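Long-range contacts in peptidoglycan D,D-transpeptidase PbpA (PDB 3UN7), which probably acts as a D,D-transpeptidase that cross-links the peptidoglycan of the mycobacterial cell wall and is needed to regulate cell length: residues A[198-202]-A[268-273]; A[210-216]-A[240-246]; A[257-262]-A[303-308]; A[324-328]-A[414-418]. One frame throughout, in Å; residues are numbered along the deposited sequence.

Interaction 1: residues A[198-202]-A[268-273]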
loop_
_atom_site.group_PDB
_atom_site.type_symbol
_atom_site.label_atom_id
_atom_site.label_comp_id
_atom_site.label_asym_id
_atom_site.label_seq_id
_atom_site.Cartn_x
_atom_site.Cartn_y
_atom_site.Cartn_z
ATOM N N ILE A 198 13.122 -2.448 -8.552
ATOM C CA ILE A 198 13.535 -3.838 -8.378
ATOM C C ILE A 198 14.548 -4.241 -9.445
ATOM O O ILE A 198 15.560 -4.886 -9.141
ATOM C CB ILE A 198 12.310 -4.800 -8.364
ATOM C CG1 ILE A 198 11.336 -4.430 -7.232
ATOM C CG2 ILE A 198 12.742 -6.256 -8.257
ATOM C CD1 ILE A 198 11.972 -4.224 -5.852
ATOM N N THR A 199 14.289 -3.845 -10.691
ATOM C CA THR A 199 15.202 -4.139 -11.788
ATOM C C THR A 199 16.580 -3.548 -11.478
ATOM O O THR A 199 17.604 -4.215 -11.665
ATOM C CB THR A 199 14.667 -3.594 -13.137
ATOM O OG1 THR A 199 13.347 -4.099 -13.371
ATOM C CG2 THR A 199 15.603 -3.974 -14.317
ATOM N N THR A 200 16.600 -2.306 -11.000
ATOM C CA THR A 200 17.850 -1.625 -10.644
ATOM C C THR A 200 18.565 -2.328 -9.489
ATOM O O THR A 200 19.781 -2.539 -9.555
ATOM C CB THR A 200 17.606 -0.140 -10.289
ATOM O OG1 THR A 200 16.903 0.488 -11.369
ATOM C CG2 THR A 200 18.919 0.602 -10.022
ATOM N N ALA A 201 17.808 -2.677 -8.443
ATOM C CA ALA A 201 18.332 -3.414 -7.297
ATOM C C ALA A 201 18.988 -4.731 -7.735
ATOM O O ALA A 201 20.092 -5.059 -7.299
ATOM C CB ALA A 201 17.209 -3.692 -6.282
ATOM N N ALA A 202 18.305 -5.476 -8.605
ATOM C CA ALA A 202 18.854 -6.738 -9.122
ATOM C C ALA A 202 20.146 -6.526 -9.906
ATOM O O ALA A 202 21.108 -7.304 -9.750
ATOM C CB ALA A 202 17.830 -7.471 -9.962
ATOM N N ALA A 268 17.882 -13.649 -11.719
ATOM C CA ALA A 268 18.254 -12.539 -10.838
ATOM C C ALA A 268 17.068 -11.640 -10.496
ATOM O O ALA A 268 16.948 -11.164 -9.367
ATOM C CB ALA A 268 19.401 -11.731 -11.443
ATOM N N LEU A 269 16.179 -11.421 -11.464
ATOM C CA LEU A 269 15.009 -10.564 -11.235
ATOM C C LEU A 269 14.018 -11.242 -10.278
ATOM O O LEU A 269 13.522 -10.612 -9.342
ATOM C CB LEU A 269 14.360 -10.140 -12.567
ATOM C CG LEU A 269 13.403 -8.939 -12.600
ATOM C CD1 LEU A 269 13.938 -7.688 -11.879
ATOM C CD2 LEU A 269 13.070 -8.605 -14.037
ATOM N N ARG A 270 13.765 -12.533 -10.510
ATOM C CA ARG A 270 12.947 -13.383 -9.630
ATOM C C ARG A 270 13.466 -13.396 -8.196
ATOM O O ARG A 270 12.681 -13.350 -7.242
ATOM C CB ARG A 270 12.952 -14.842 -10.131
ATOM C CG ARG A 270 12.241 -15.092 -11.457
ATOM C CD ARG A 270 12.102 -16.609 -11.770
ATOM N NE ARG A 270 11.598 -16.826 -13.129
ATOM C CZ ARG A 270 12.295 -17.354 -14.136
ATOM N NH1 ARG A 270 11.729 -17.481 -15.337
ATOM N NH2 ARG A 270 13.548 -17.769 -13.958
ATOM N N SER A 271 14.785 -13.508 -8.065
ATOM C CA SER A 271 15.460 -13.538 -6.778
ATOM C C SER A 271 15.330 -12.215 -6.040
ATOM O O SER A 271 15.078 -12.199 -4.832
ATOM C CB SER A 271 16.939 -13.888 -6.961
ATOM O OG SER A 271 17.634 -13.795 -5.718
ATOM N N MET A 272 15.497 -11.108 -6.760
ATOM C CA MET A 272 15.356 -9.782 -6.140
ATOM C C MET A 272 13.905 -9.481 -5.776
ATOM O O MET A 272 13.628 -8.948 -4.699
ATOM C CB MET A 272 15.952 -8.669 -7.010
ATOM C CG MET A 272 16.041 -7.319 -6.283
ATOM S SD MET A 272 16.994 -7.404 -4.742
ATOM C CE MET A 272 18.621 -7.809 -5.358
ATOM N N ALA A 273 12.984 -9.814 -6.681
ATOM C CA ALA A 273 11.545 -9.719 -6.406
ATOM C C ALA A 273 11.198 -10.456 -5.109
ATOM O O ALA A 273 10.505 -9.923 -4.260
ATOM C CB ALA A 273 10.740 -10.282 -7.584
#
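A202 and M272 have the closest CA atoms of the two segments, 5.5 Å apart. Segment 198-202 belongs to helix 196-205 and segment 268-273 to helix 266-275. Their axes come within 8.9 Å and cross at 111°, so the contact is compact rather than a long shared groove. I198, A201 and A202 turn their CB atoms toward the other helix. M272 answers from the opposite side. Its CG stands anti to the backbone N (chi1 -170°), and the chain then bends at both later torsions to fold over the first helix. M272 CB meets A202 CB at 3.7 Å. M272 CG rests near the A201 methyl, with A201 CB at 3.8 Å, and also touches I198 CG2 at 4.0 Å. At the end of its side chain, M272 CE reaches A201 O at 3.7 Å. L269 works on the other flank. Its CD1 branch lies against T199 CA at 3.8 Å and also touches I198 CG2. T199 OG1 lies near L269 CD1, but its polar partner is S307 O, to which it hydrogen-bonds. The first helix starts three residues after S193, by similarity the acyl-ester nucleophile, and the T199 side chain is about 10 Å from that of S193. Helix 196-205 begins with K196, the lysine of the S-x-x-K motif. No hydrogen bond crosses between the segments. The backbone I198 O is engaged by A202 N within its own helix, so the methionine meets an already paired carbonyl, and the two helices are held by apolar contact.

Interaction 2: residues A[210-216]-A[240-246]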
loop_
_atom_site.group_PDB
_atom_site.type_symbol
_atom_site.label_atom_id
_atom_site.label_comp_id
_atom_site.label_asym_id
_atom_site.label_seq_id
_atom_site.Cartn_x
_atom_site.Cartn_y
_atom_site.Cartn_z
ATOM N N GLU A 210 26.120 2.535 -11.461
ATOM C CA GLU A 210 25.244 3.637 -11.803
ATOM C C GLU A 210 25.726 4.404 -13.015
ATOM O O GLU A 210 24.954 5.126 -13.650
ATOM C CB GLU A 210 25.174 4.612 -10.637
ATOM C CG GLU A 210 24.463 4.107 -9.408
ATOM C CD GLU A 210 24.330 5.205 -8.379
ATOM O OE1 GLU A 210 24.445 6.390 -8.770
ATOM O OE2 GLU A 210 24.113 4.896 -7.185
ATOM N N THR A 211 27.012 4.271 -13.318
ATOM C CA THR A 211 27.621 5.077 -14.359
ATOM C C THR A 211 27.744 4.325 -15.669
ATOM O O THR A 211 28.150 4.912 -16.662
ATOM C CB THR A 211 29.024 5.625 -13.966
ATOM O OG1 THR A 211 30.033 4.938 -14.719
ATOM C CG2 THR A 211 29.286 5.486 -12.475
ATOM N N GLU A 212 27.390 3.038 -15.679
ATOM C CA GLU A 212 27.508 2.260 -16.899
ATOM C C GLU A 212 26.442 2.664 -17.910
ATOM O O GLU A 212 25.360 3.134 -17.544
ATOM C CB GLU A 212 27.460 0.754 -16.625
ATOM C CG GLU A 212 26.084 0.227 -16.254
ATOM C CD GLU A 212 25.770 -1.075 -16.949
ATOM O OE1 GLU A 212 26.298 -1.310 -18.073
ATOM O OE2 GLU A 212 24.990 -1.859 -16.378
ATOM N N GLN A 213 26.756 2.446 -19.182
ATOM C CA GLN A 213 26.009 3.046 -20.276
ATOM C C GLN A 213 24.951 2.111 -20.850
ATOM O O GLN A 213 25.239 0.956 -21.146
ATOM C CB GLN A 213 26.985 3.516 -21.367
ATOM C CG GLN A 213 27.967 4.598 -20.873
ATOM C CD GLN A 213 27.264 5.888 -20.490
ATOM O OE1 GLN A 213 27.342 6.337 -19.343
ATOM N NE2 GLN A 213 26.543 6.474 -21.443
ATOM N N LEU A 214 23.725 2.623 -20.980
ATOM C CA LEU A 214 22.610 1.868 -21.557
ATOM C C LEU A 214 21.964 2.650 -22.694
ATOM O O LEU A 214 22.092 3.880 -22.765
ATOM C CB LEU A 214 21.550 1.565 -20.492
ATOM C CG LEU A 214 22.012 0.876 -19.213
ATOM C CD1 LEU A 214 20.949 1.039 -18.102
ATOM C CD2 LEU A 214 22.304 -0.570 -19.491
ATOM N N THR A 215 21.238 1.941 -23.553
ATOM C CA THR A 215 20.606 2.560 -24.719
ATOM C C THR A 215 19.714 3.748 -24.356
ATOM O O THR A 215 18.997 3.728 -23.351
ATOM C CB THR A 215 19.828 1.548 -25.601
ATOM O OG1 THR A 215 19.265 2.242 -26.717
ATOM C CG2 THR A 215 18.709 0.852 -24.824
ATOM N N ALA A 216 19.803 4.789 -25.179
ATOM C CA ALA A 216 18.956 5.959 -25.057
ATOM C C ALA A 216 17.864 5.920 -26.125
ATOM O O ALA A 216 17.049 6.836 -26.204
ATOM C CB ALA A 216 19.791 7.231 -25.188
ATOM N N GLU A 240 22.220 11.739 -26.593
ATOM C CA GLU A 240 23.425 10.952 -26.827
ATOM C C GLU A 240 22.978 9.545 -27.217
ATOM O O GLU A 240 21.832 9.182 -26.954
ATOM C CB GLU A 240 24.291 10.894 -25.559
ATOM C CG GLU A 240 24.711 12.245 -25.005
ATOM C CD GLU A 240 23.591 12.897 -24.213
ATOM O OE1 GLU A 240 23.207 14.036 -24.555
ATOM O OE2 GLU A 240 23.073 12.253 -23.274
ATOM N N PRO A 241 23.858 8.766 -27.870
ATOM C CA PRO A 241 23.546 7.349 -28.156
ATOM C C PRO A 241 23.182 6.532 -26.908
ATOM O O PRO A 241 22.299 5.675 -26.965
ATOM C CB PRO A 241 24.845 6.820 -28.775
ATOM C CG PRO A 241 25.508 8.041 -29.363
ATOM C CD PRO A 241 25.162 9.170 -28.430
ATOM N N THR A 242 23.864 6.796 -25.794
ATOM C CA THR A 242 23.635 6.061 -24.544
ATOM C C THR A 242 23.473 7.018 -23.365
ATOM O O THR A 242 23.757 8.208 -23.494
ATOM C CB THR A 242 24.788 5.082 -24.258
ATOM O OG1 THR A 242 26.004 5.818 -24.103
ATOM C CG2 THR A 242 24.950 4.069 -25.410
ATOM N N VAL A 243 22.995 6.501 -22.228
ATOM C CA VAL A 243 22.959 7.265 -20.975
ATOM C C VAL A 243 23.387 6.358 -19.826
ATOM O O VAL A 243 23.297 5.135 -19.930
ATOM C CB VAL A 243 21.553 7.851 -20.645
ATOM C CG1 VAL A 243 21.190 9.022 -21.595
ATOM C CG2 VAL A 243 20.492 6.768 -20.656
ATOM N N SER A 244 23.852 6.968 -18.741
ATOM C CA SER A 244 24.211 6.224 -17.543
ATOM C C SER A 244 22.967 5.582 -16.935
ATOM O O SER A 244 21.859 6.100 -17.081
ATOM C CB SER A 244 24.868 7.152 -16.522
ATOM O OG SER A 244 23.912 8.045 -15.956
ATOM N N LEU A 245 23.159 4.453 -16.255
ATOM C CA LEU A 245 22.103 3.828 -15.466
ATOM C C LEU A 245 21.437 4.867 -14.552
ATOM O O LEU A 245 20.217 4.926 -14.496
ATOM C CB LEU A 245 22.667 2.647 -14.655
ATOM C CG LEU A 245 21.745 1.666 -13.911
ATOM C CD1 LEU A 245 22.444 0.315 -13.733
ATOM C CD2 LEU A 245 21.350 2.224 -12.573
ATOM N N ARG A 246 22.220 5.693 -13.862
ATOM C CA ARG A 246 21.633 6.735 -13.000
ATOM C C ARG A 246 20.699 7.652 -13.787
ATOM O O ARG A 246 19.581 7.944 -13.345
ATOM C CB ARG A 246 22.704 7.563 -12.264
ATOM C CG ARG A 246 22.130 8.755 -11.465
ATOM C CD ARG A 246 22.530 10.135 -12.046
ATOM N NE ARG A 246 21.616 11.232 -11.688
ATOM C CZ ARG A 246 21.250 11.551 -10.443
ATOM N NH1 ARG A 246 21.696 10.856 -9.398
ATOM N NH2 ARG A 246 20.418 12.567 -10.236
#
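L214 sets CG anti to its own carbonyl carbon (chi1 -54°), while L245 sets CG anti to its backbone N (chi1 -170°). The two side chains lie side by side, pointing the same way, and L214 CD1 meets L245 CB at 4.2 Å. Beside them the backbones pair as antiparallel strands. L214 and V243 form the hydrogen-bonded pair: L214 N donates to V243 O at 2.8 Å, and V243 N returns a bond to L214 O. The first of these is nearly straight, 173° at the hydrogen. Q213 with S244 and T215 with T242 are the flanking non-hydrogen-bonded pairs. Strands 213-215 and 242-244 thus make a small two-stranded sheet in the transpeptidase domain, well away from the annotated active site. Past S244 the second strand turns directly into helix 245-251. S244 sits at the N-cap, and its OG caps E247 N. The first backbone NH groups of this helix are taken by carbonyls of the 210-216 segment: L245 N bonds to E212 O at 2.9 Å, and R246 N bonds to E210 O at 2.8 Å, on a lone pair in the carbonyl plane. The side chains of E210 and R246 pass each other without charged contact; E210 OE1 is 5.3 Å from R246 NH1. At the other end A216 N donates to P241 O at 3.2 Å, and A216 CB packs against V243 CG1 at 4.3 Å. A216 also pairs through its backbone with C237, half of the C237-C253 disulfide. L214 meanwhile leans on A256, Q259 and R263 of helix 254-264.

Interaction 3: residues A[257-262]-A[303-308]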
loop_
_atom_site.group_PDB
_atom_site.type_symbol
_atom_site.label_atom_id
_atom_site.label_comp_id
_atom_site.label_asym_id
_atom_site.label_seq_id
_atom_site.Cartn_x
_atom_site.Cartn_y
_atom_site.Cartn_z
ATOM N N PHE A 257 15.814 0.177 -19.297
ATOM C CA PHE A 257 15.493 -0.872 -18.328
ATOM C C PHE A 257 15.091 -2.208 -18.962
ATOM O O PHE A 257 15.310 -3.271 -18.373
ATOM C CB PHE A 257 14.499 -0.364 -17.287
ATOM C CG PHE A 257 15.139 0.565 -16.311
ATOM C CD1 PHE A 257 15.803 0.056 -15.202
ATOM C CD2 PHE A 257 15.173 1.936 -16.550
ATOM C CE1 PHE A 257 16.445 0.903 -14.308
ATOM C CE2 PHE A 257 15.817 2.788 -15.663
ATOM C CZ PHE A 257 16.457 2.263 -14.534
ATOM N N VAL A 258 14.527 -2.155 -20.165
ATOM C CA VAL A 258 14.278 -3.377 -20.933
ATOM C C VAL A 258 15.639 -4.029 -21.201
ATOM O O VAL A 258 15.849 -5.214 -20.909
ATOM C CB VAL A 258 13.519 -3.073 -22.256
ATOM C CG1 VAL A 258 13.497 -4.295 -23.182
ATOM C CG2 VAL A 258 12.094 -2.612 -21.945
ATOM N N GLN A 259 16.565 -3.234 -21.721
ATOM C CA GLN A 259 17.927 -3.702 -22.006
ATOM C C GLN A 259 18.626 -4.188 -20.726
ATOM O O GLN A 259 19.199 -5.274 -20.699
ATOM C CB GLN A 259 18.731 -2.593 -22.696
ATOM C CG GLN A 259 20.112 -3.021 -23.185
ATOM C CD GLN A 259 20.943 -1.850 -23.624
ATOM O OE1 GLN A 259 21.024 -0.837 -22.933
ATOM N NE2 GLN A 259 21.554 -1.969 -24.790
ATOM N N LEU A 260 18.524 -3.404 -19.655
ATOM C CA LEU A 260 19.162 -3.750 -18.385
ATOM C C LEU A 260 18.606 -5.040 -17.767
ATOM O O LEU A 260 19.368 -5.872 -17.292
ATOM C CB LEU A 260 19.055 -2.587 -17.385
ATOM C CG LEU A 260 19.667 -2.841 -15.995
ATOM C CD1 LEU A 260 21.195 -2.957 -16.090
ATOM C CD2 LEU A 260 19.263 -1.768 -14.981
ATOM N N GLY A 261 17.281 -5.188 -17.764
ATOM C CA GLY A 261 16.646 -6.369 -17.189
ATOM C C GLY A 261 16.980 -7.638 -17.949
ATOM O O GLY A 261 17.292 -8.675 -17.356
ATOM N N ILE A 262 16.899 -7.569 -19.269
ATOM C CA ILE A 262 17.292 -8.711 -20.098
ATOM C C ILE A 262 18.761 -9.078 -19.828
ATOM O O ILE A 262 19.088 -10.250 -19.682
ATOM C CB ILE A 262 16.988 -8.475 -21.600
ATOM C CG1 ILE A 262 15.470 -8.469 -21.826
ATOM C CG2 ILE A 262 17.684 -9.532 -22.486
ATOM C CD1 ILE A 262 15.033 -7.807 -23.132
ATOM N N LEU A 303 10.372 -11.215 -20.081
ATOM C CA LEU A 303 11.390 -10.604 -19.212
ATOM C C LEU A 303 11.552 -9.117 -19.508
ATOM O O LEU A 303 11.613 -8.289 -18.582
ATOM C CB LEU A 303 12.748 -11.318 -19.334
ATOM C CG LEU A 303 13.939 -10.706 -18.575
ATOM C CD1 LEU A 303 13.670 -10.585 -17.078
ATOM C CD2 LEU A 303 15.174 -11.541 -18.804
ATOM N N GLY A 304 11.619 -8.773 -20.795
ATOM C CA GLY A 304 11.671 -7.363 -21.187
ATOM C C GLY A 304 10.547 -6.559 -20.548
ATOM O O GLY A 304 10.789 -5.507 -19.960
ATOM N N MET A 305 9.321 -7.065 -20.672
ATOM C CA MET A 305 8.124 -6.404 -20.151
ATOM C C MET A 305 8.085 -6.406 -18.617
ATOM O O MET A 305 7.630 -5.439 -18.005
ATOM C CB MET A 305 6.860 -7.071 -20.714
ATOM C CG MET A 305 6.557 -6.761 -22.191
ATOM S SD MET A 305 4.997 -7.529 -22.766
ATOM C CE MET A 305 3.832 -6.799 -21.579
ATOM N N THR A 306 8.564 -7.492 -18.010
ATOM C CA THR A 306 8.647 -7.618 -16.551
ATOM C C THR A 306 9.557 -6.564 -15.935
ATOM O O THR A 306 9.281 -6.059 -14.836
ATOM C CB THR A 306 9.111 -9.040 -16.131
ATOM O OG1 THR A 306 8.126 -10.002 -16.540
ATOM C CG2 THR A 306 9.315 -9.145 -14.604
ATOM N N SER A 307 10.621 -6.219 -16.664
ATOM C CA SER A 307 11.684 -5.337 -16.180
ATOM C C SER A 307 11.209 -3.912 -15.989
ATOM O O SER A 307 11.829 -3.150 -15.248
ATOM C CB SER A 307 12.876 -5.359 -17.146
ATOM O OG SER A 307 13.409 -6.667 -17.242
ATOM N N ILE A 308 10.119 -3.559 -16.670
ATOM C CA ILE A 308 9.447 -2.257 -16.486
ATOM C C ILE A 308 8.056 -2.439 -15.863
ATOM O O ILE A 308 7.148 -1.627 -16.067
ATOM C CB ILE A 308 9.386 -1.449 -17.798
ATOM C CG1 ILE A 308 8.695 -2.261 -18.911
ATOM C CG2 ILE A 308 10.802 -1.012 -18.212
ATOM C CD1 ILE A 308 8.473 -1.475 -20.229
#
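S307 fits against the glycine of the facing helix. S307 OG lies 3.3 Å from G261 CA, and S307 CB touches F257 O at 3.4 Å. On one flank L303 CD2 presses on I262 CA at 3.8 Å. There too I262 CD1 reaches over G304 CA at 3.9 Å. V258 CG2 covers G304 O at 3.7 Å and also touches the I308 CD1 methyl. F257 meets I308 through its CB, at 3.9 Å from I308 CG2; its ring leads away toward K196 and T200. The two glycines, G261 and G304, let helices 254-264 and 300-306 come close within the mainly helical part of the transpeptidase domain. The I308 side chain is about 6 Å from that of S193, the probable acylated serine, so this contact borders the active site. S307 is held by its own segment. S307 OG, anti to its carbonyl carbon (chi1 -61°), donates to L303 O at 2.8 Å from above the carbonyl plane, while S307 N reaches the same oxygen from the opposite face. Further out, L269 of helix 266-275 backs L303 and S307, and L229 of strand 228-230 lies against V258 and I308.

Interaction 4: residues A[324-328]-A[414-418]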
loop_
_atom_site.group_PDB
_atom_site.type_symbol
_atom_site.label_atom_id
_atom_site.label_comp_id
_atom_site.label_asym_id
_atom_site.label_seq_id
_atom_site.Cartn_x
_atom_site.Cartn_y
_atom_site.Cartn_z
ATOM N N ALA A 324 9.582 0.573 -0.795
ATOM C CA ALA A 324 10.076 1.889 -0.404
ATOM C C ALA A 324 10.549 1.899 1.073
ATOM O O ALA A 324 11.604 2.460 1.390
ATOM C CB ALA A 324 8.999 2.967 -0.663
ATOM N N ALA A 325 9.768 1.275 1.963
ATOM C CA ALA A 325 10.106 1.197 3.402
ATOM C C ALA A 325 11.398 0.400 3.641
ATOM O O ALA A 325 12.221 0.756 4.472
ATOM C CB ALA A 325 8.954 0.555 4.177
ATOM N N THR A 326 11.547 -0.695 2.909
ATOM C CA THR A 326 12.760 -1.519 2.953
ATOM C C THR A 326 14.031 -0.737 2.578
ATOM O O THR A 326 15.018 -0.762 3.315
ATOM C CB THR A 326 12.574 -2.790 2.072
ATOM O OG1 THR A 326 11.501 -3.568 2.627
ATOM C CG2 THR A 326 13.833 -3.666 2.036
ATOM N N ILE A 327 13.997 -0.044 1.447
ATOM C CA ILE A 327 15.099 0.824 1.033
ATOM C C ILE A 327 15.340 1.873 2.122
ATOM O O ILE A 327 16.465 2.035 2.578
ATOM C CB ILE A 327 14.825 1.445 -0.359
ATOM C CG1 ILE A 327 14.790 0.331 -1.415
ATOM C CG2 ILE A 327 15.913 2.447 -0.762
ATOM C CD1 ILE A 327 14.020 0.695 -2.689
ATOM N N ALA A 328 14.263 2.519 2.577
ATOM C CA ALA A 328 14.322 3.547 3.621
ATOM C C ALA A 328 15.017 3.059 4.891
ATOM O O ALA A 328 15.768 3.798 5.538
ATOM C CB ALA A 328 12.903 4.027 3.948
ATOM N N TYR A 414 2.976 6.376 -7.209
ATOM C CA TYR A 414 4.065 7.117 -6.573
ATOM C C TYR A 414 4.471 6.303 -5.361
ATOM O O TYR A 414 3.633 5.969 -4.538
ATOM C CB TYR A 414 3.568 8.481 -6.120
ATOM C CG TYR A 414 4.584 9.417 -5.471
ATOM C CD1 TYR A 414 5.529 10.104 -6.240
ATOM C CD2 TYR A 414 4.542 9.668 -4.097
ATOM C CE1 TYR A 414 6.423 11.002 -5.650
ATOM C CE2 TYR A 414 5.415 10.547 -3.499
ATOM C CZ TYR A 414 6.362 11.198 -4.270
ATOM O OH TYR A 414 7.207 12.069 -3.647
ATOM N N ILE A 415 5.749 5.955 -5.263
ATOM C CA ILE A 415 6.271 5.347 -4.044
ATOM C C ILE A 415 7.410 6.218 -3.523
ATOM O O ILE A 415 8.160 6.789 -4.315
ATOM C CB ILE A 415 6.686 3.860 -4.220
ATOM C CG1 ILE A 415 7.798 3.689 -5.269
ATOM C CG2 ILE A 415 5.463 3.010 -4.617
ATOM C CD1 ILE A 415 8.464 2.303 -5.224
ATOM N N ALA A 416 7.513 6.351 -2.200
ATOM C CA ALA A 416 8.417 7.364 -1.651
ATOM C C ALA A 416 8.724 7.158 -0.190
ATOM O O ALA A 416 8.026 6.427 0.504
ATOM C CB ALA A 416 7.844 8.776 -1.876
ATOM N N PHE A 417 9.807 7.780 0.257
ATOM C CA PHE A 417 10.109 7.863 1.677
ATOM C C PHE A 417 10.813 9.172 2.009
ATOM O O PHE A 417 11.366 9.826 1.131
ATOM C CB PHE A 417 10.866 6.620 2.173
ATOM C CG PHE A 417 12.181 6.378 1.501
ATOM C CD1 PHE A 417 13.354 6.904 2.041
ATOM C CD2 PHE A 417 12.263 5.575 0.355
ATOM C CE1 PHE A 417 14.591 6.650 1.435
ATOM C CE2 PHE A 417 13.493 5.317 -0.251
ATOM C CZ PHE A 417 14.658 5.855 0.292
ATOM N N ALA A 418 10.757 9.565 3.277
ATOM C CA ALA A 418 11.258 10.859 3.704
ATOM C C ALA A 418 11.369 10.887 5.232
ATOM O O ALA A 418 10.686 10.122 5.892
ATOM C CB ALA A 418 10.308 11.975 3.224
#
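A324 opens the contact by meeting the strand twice, once through its methyl and once through its carbonyl. Its CB points at the strand and comes to 3.8 Å from A416 O, with the I415 CB atom also near, at 4.3 Å. Its carbonyl oxygen lies 3.3 Å from F417 CD2, approaching the ring obliquely. That oxygen is already the acceptor for A328 N within the helix. One turn on, I327 brings its CG2 branch to F417 CZ at 3.8 Å; the two side chains cross at about a right angle. A328 follows and lies over a face of the same ring. Its CB is 3.7 Å from the ring centroid and 25° off the normal, a CH-pi contact, and the methyl is shifted toward the rim beside CG and CD1. F417 has CG between the backbone N and the carbonyl carbon (chi1 60°). This torsion turns the ring off the strand toward the helix, where it meets A324, I327 and A328. Helix 317-328 and strand 411-418 run roughly parallel here, their axes 27° apart. The strand belongs to the five-stranded antiparallel sheet of the transpeptidase fold, next to strand 393-399, which carries the K-T-G motif beginning at K395. T371 and M374 of helix 364-379, with P423, add to the surroundings of F417. No hydrogen bond joins the two segments. The helix, with small alanines facing the strand, settles mainly against F417, with A324 also on I415 and A416, and this mostly apolar contact fastens helix to sheet.

All four contacts lie in the transpeptidase domain. Interactions 1 and 3 are the most closely coupled, with centres 11 Å apart: the hydrogen bond from T199 OG1 to S307 O, 2.6 Å long, joins them, and L269 CD2 packs on L303 CD1 at 3.7 Å. Interaction 2 lies further out and joins this cluster through Q259, whose OE1 is 2.9 Å from T215 N, and through L245, whose CD2 touches T200 CG2 at 3.9 Å. Interaction 4 stands apart; its nearest atoms are about 6 Å from interaction 1. S193 is the common reference point: the side chains of I308, I415 and T199 are about 6, 9 and 10 Å from that of this probable nucleophile.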